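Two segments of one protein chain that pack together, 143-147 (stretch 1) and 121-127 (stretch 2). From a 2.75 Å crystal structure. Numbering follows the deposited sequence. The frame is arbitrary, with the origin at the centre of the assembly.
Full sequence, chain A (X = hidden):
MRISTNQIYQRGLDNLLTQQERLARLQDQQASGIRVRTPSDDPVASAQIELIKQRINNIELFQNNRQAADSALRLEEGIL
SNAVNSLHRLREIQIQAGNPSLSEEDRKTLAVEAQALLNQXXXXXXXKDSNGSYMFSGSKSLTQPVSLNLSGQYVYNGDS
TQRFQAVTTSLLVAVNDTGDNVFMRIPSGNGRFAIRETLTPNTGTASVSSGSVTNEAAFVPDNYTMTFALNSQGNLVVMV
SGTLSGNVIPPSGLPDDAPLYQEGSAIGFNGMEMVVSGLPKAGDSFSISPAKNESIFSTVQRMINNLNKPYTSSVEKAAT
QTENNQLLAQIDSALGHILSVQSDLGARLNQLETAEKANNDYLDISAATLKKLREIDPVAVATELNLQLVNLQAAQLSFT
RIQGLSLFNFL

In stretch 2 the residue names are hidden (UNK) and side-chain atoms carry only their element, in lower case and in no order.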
# COMPACT_ATOMS: atom_id res chain seq x y z
N THR A 143 -8.92 22.51 -6.87
CA THR A 143 -9.70 21.30 -7.21
C THR A 143 -10.02 20.46 -5.96
O THR A 143 -9.13 20.15 -5.20
CB THR A 143 -8.94 20.42 -8.22
OG1 THR A 143 -8.55 21.23 -9.32
CG2 THR A 143 -9.80 19.29 -8.74
N GLN A 144 -11.29 20.11 -5.76
CA GLN A 144 -11.71 19.33 -4.60
C GLN A 144 -11.05 17.97 -4.76
O GLN A 144 -11.09 17.37 -5.83
CB GLN A 144 -13.25 19.20 -4.58
CG GLN A 144 -13.87 18.91 -3.21
CD GLN A 144 -15.33 18.46 -3.27
OE1 GLN A 144 -15.65 17.42 -3.83
NE2 GLN A 144 -16.22 19.23 -2.67
N PRO A 145 -10.37 17.51 -3.71
CA PRO A 145 -9.55 16.32 -3.95
C PRO A 145 -10.31 15.01 -4.15
O PRO A 145 -9.96 14.25 -5.04
CB PRO A 145 -8.65 16.24 -2.70
CG PRO A 145 -9.22 17.20 -1.72
CD PRO A 145 -9.94 18.24 -2.51
N VAL A 146 -11.33 14.75 -3.32
CA VAL A 146 -12.07 13.50 -3.36
C VAL A 146 -13.55 13.70 -3.62
O VAL A 146 -14.23 14.43 -2.88
CB VAL A 146 -11.93 12.74 -2.04
CG1 VAL A 146 -12.43 11.31 -2.19
CG2 VAL A 146 -10.48 12.72 -1.59
N SER A 147 -14.02 13.04 -4.69
CA SER A 147 -15.43 13.03 -5.08
C SER A 147 -15.85 11.64 -5.55
O SER A 147 -15.00 10.75 -5.67
CB SER A 147 -15.68 14.03 -6.19
OG SER A 147 -15.07 13.59 -7.40
N UNK A 121 -15.13 11.41 6.97
CA UNK A 121 -13.81 11.23 6.37
C UNK A 121 -13.69 11.92 5.04
O UNK A 121 -12.62 12.42 4.69
c UNK A 121 -13.46 9.76 6.24
c UNK A 121 -13.24 9.02 7.55
c UNK A 121 -11.98 9.47 8.25
c UNK A 121 -13.12 7.55 7.26
N UNK A 122 -14.77 11.98 4.29
CA UNK A 122 -14.77 12.79 3.05
C UNK A 122 -14.62 14.30 3.31
O UNK A 122 -14.09 15.03 2.47
c UNK A 122 -15.30 10.94 0.44
c UNK A 122 -16.18 11.11 1.68
c UNK A 122 -16.05 12.53 2.22
c UNK A 122 -17.61 10.70 1.37
N UNK A 123 -15.12 14.78 4.45
CA UNK A 123 -15.05 16.19 4.79
C UNK A 123 -13.58 16.45 5.11
O UNK A 123 -13.00 17.42 4.62
c UNK A 123 -15.96 16.56 5.99
c UNK A 123 -17.48 16.54 5.65
o UNK A 123 -18.34 16.87 6.53
o UNK A 123 -17.82 16.21 4.50
N UNK A 124 -12.96 15.54 5.89
CA UNK A 124 -11.54 15.69 6.26
C UNK A 124 -10.65 15.65 5.03
O UNK A 124 -9.73 16.45 4.88
c UNK A 124 -13.30 14.46 10.99
c UNK A 124 -12.08 13.38 9.23
c UNK A 124 -13.12 15.67 10.37
o UNK A 124 -14.01 14.36 12.16
c UNK A 124 -11.89 14.57 8.58
c UNK A 124 -12.41 15.72 9.18
c UNK A 124 -12.78 13.31 10.42
c UNK A 124 -11.10 14.63 7.27
N UNK A 125 -10.93 14.73 4.13
CA UNK A 125 -10.13 14.65 2.92
C UNK A 125 -10.29 15.91 2.09
O UNK A 125 -9.38 16.30 1.36
c UNK A 125 -10.51 13.44 2.11
N UNK A 126 -11.45 16.54 2.19
CA UNK A 126 -11.74 17.70 1.34
C UNK A 126 -11.63 19.01 2.12
O UNK A 126 -12.20 20.05 1.71
c UNK A 126 -13.13 17.56 0.70
n UNK A 126 -14.29 15.70 -0.29
o UNK A 126 -12.29 16.24 -1.10
c UNK A 126 -13.20 16.44 -0.31
N UNK A 127 -10.89 18.99 3.22
CA UNK A 127 -10.68 20.19 4.00
C UNK A 127 -9.91 21.27 3.26
O UNK A 127 -8.93 20.97 2.55
o UNK A 127 -10.42 18.85 5.97
c UNK A 127 -9.84 19.91 5.23
c UNK A 127 -9.77 21.13 6.08

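Position 121 lies in a helix that begins earlier in the chain. Its side chain has four carbons and no heteroatom, forked at the second, so that two terminal carbons hang from one branch point. The side chain is out of reach of stretch 1 and touches nothing there. A four-carbon chain forked beyond CB is leucine, Leu 121.

Position 122 again carries four carbons forked at the second. Its CA-to-CB bond points sideways to stretch 1, but the end of the side chain comes nearer, and one terminal carbon lies 3.9 Å from CG1 of Val 146. Four carbons forked at the second identify Leu 122, with chi1 in the m well and chi2 in t; the apolar contact with Val 146 is consistent with this, and the touching atom is CD2.

At position 123 there are two carbons, the second bearing two oxygens: a short carboxylate. It is exposed and out of reach of stretch 1. This is Asp 123.

Position 124 shows one carbon followed by a ring of six carbons that bears a single oxygen. This phenol is also out of reach of stretch 1. The residue is Tyr 124.

Position 125 has one side-chain carbon and nothing beyond it. That carbon points toward stretch 1 and sits 3.8 Å from CG2 of Val 146, while the backbone O of the same residue lies 3.2 Å from CG of Pro 145. A lone CB means alanine, Ala 125.

Position 126 is the first residue after the helix to leave helical phi/psi. Its side chain has two carbons, the second carrying one oxygen and one nitrogen, which is a carboxamide attached directly to CB. The oxygen is 2.8 Å from the backbone N of Val 146, and the nitrogen is 2.9 Å from the backbone O of Val 146. The residue is therefore Asn 126. Both approaches are hydrogen bonds: Val 146 N donates to OD1 at an angle of 161°, and ND2 donates to Val 146 O at 144°.

Position 127 has a first carbon that carries one oxygen and one carbon, the beta-branched pattern of threonine. The CA-to-CB bond of Thr 127 points away from stretch 1; its OG1 instead donates a hydrogen bond to O of Tyr 124 (2.7 Å), tying the residue back to the end of the helix.

The contact, which buries 262 Å² in all, centres on Val 146. Asn 126 serves its backbone as both acceptor and donor, so one carboxamide satisfies the N and O of a single residue where the strand starts. The valine side chain, with chi1 in t, meanwhile packs CG1 against Leu 122 and CG2 against Ala 125. Pro 145 adds its ring, with CG 3.3 Å from OD1 of Asn 126, and Gln 144 adds a smaller contact, its CG lying 3.8 Å from OD1 of Asn 126.

Stretch 2, residues 121-127: LLDYANT
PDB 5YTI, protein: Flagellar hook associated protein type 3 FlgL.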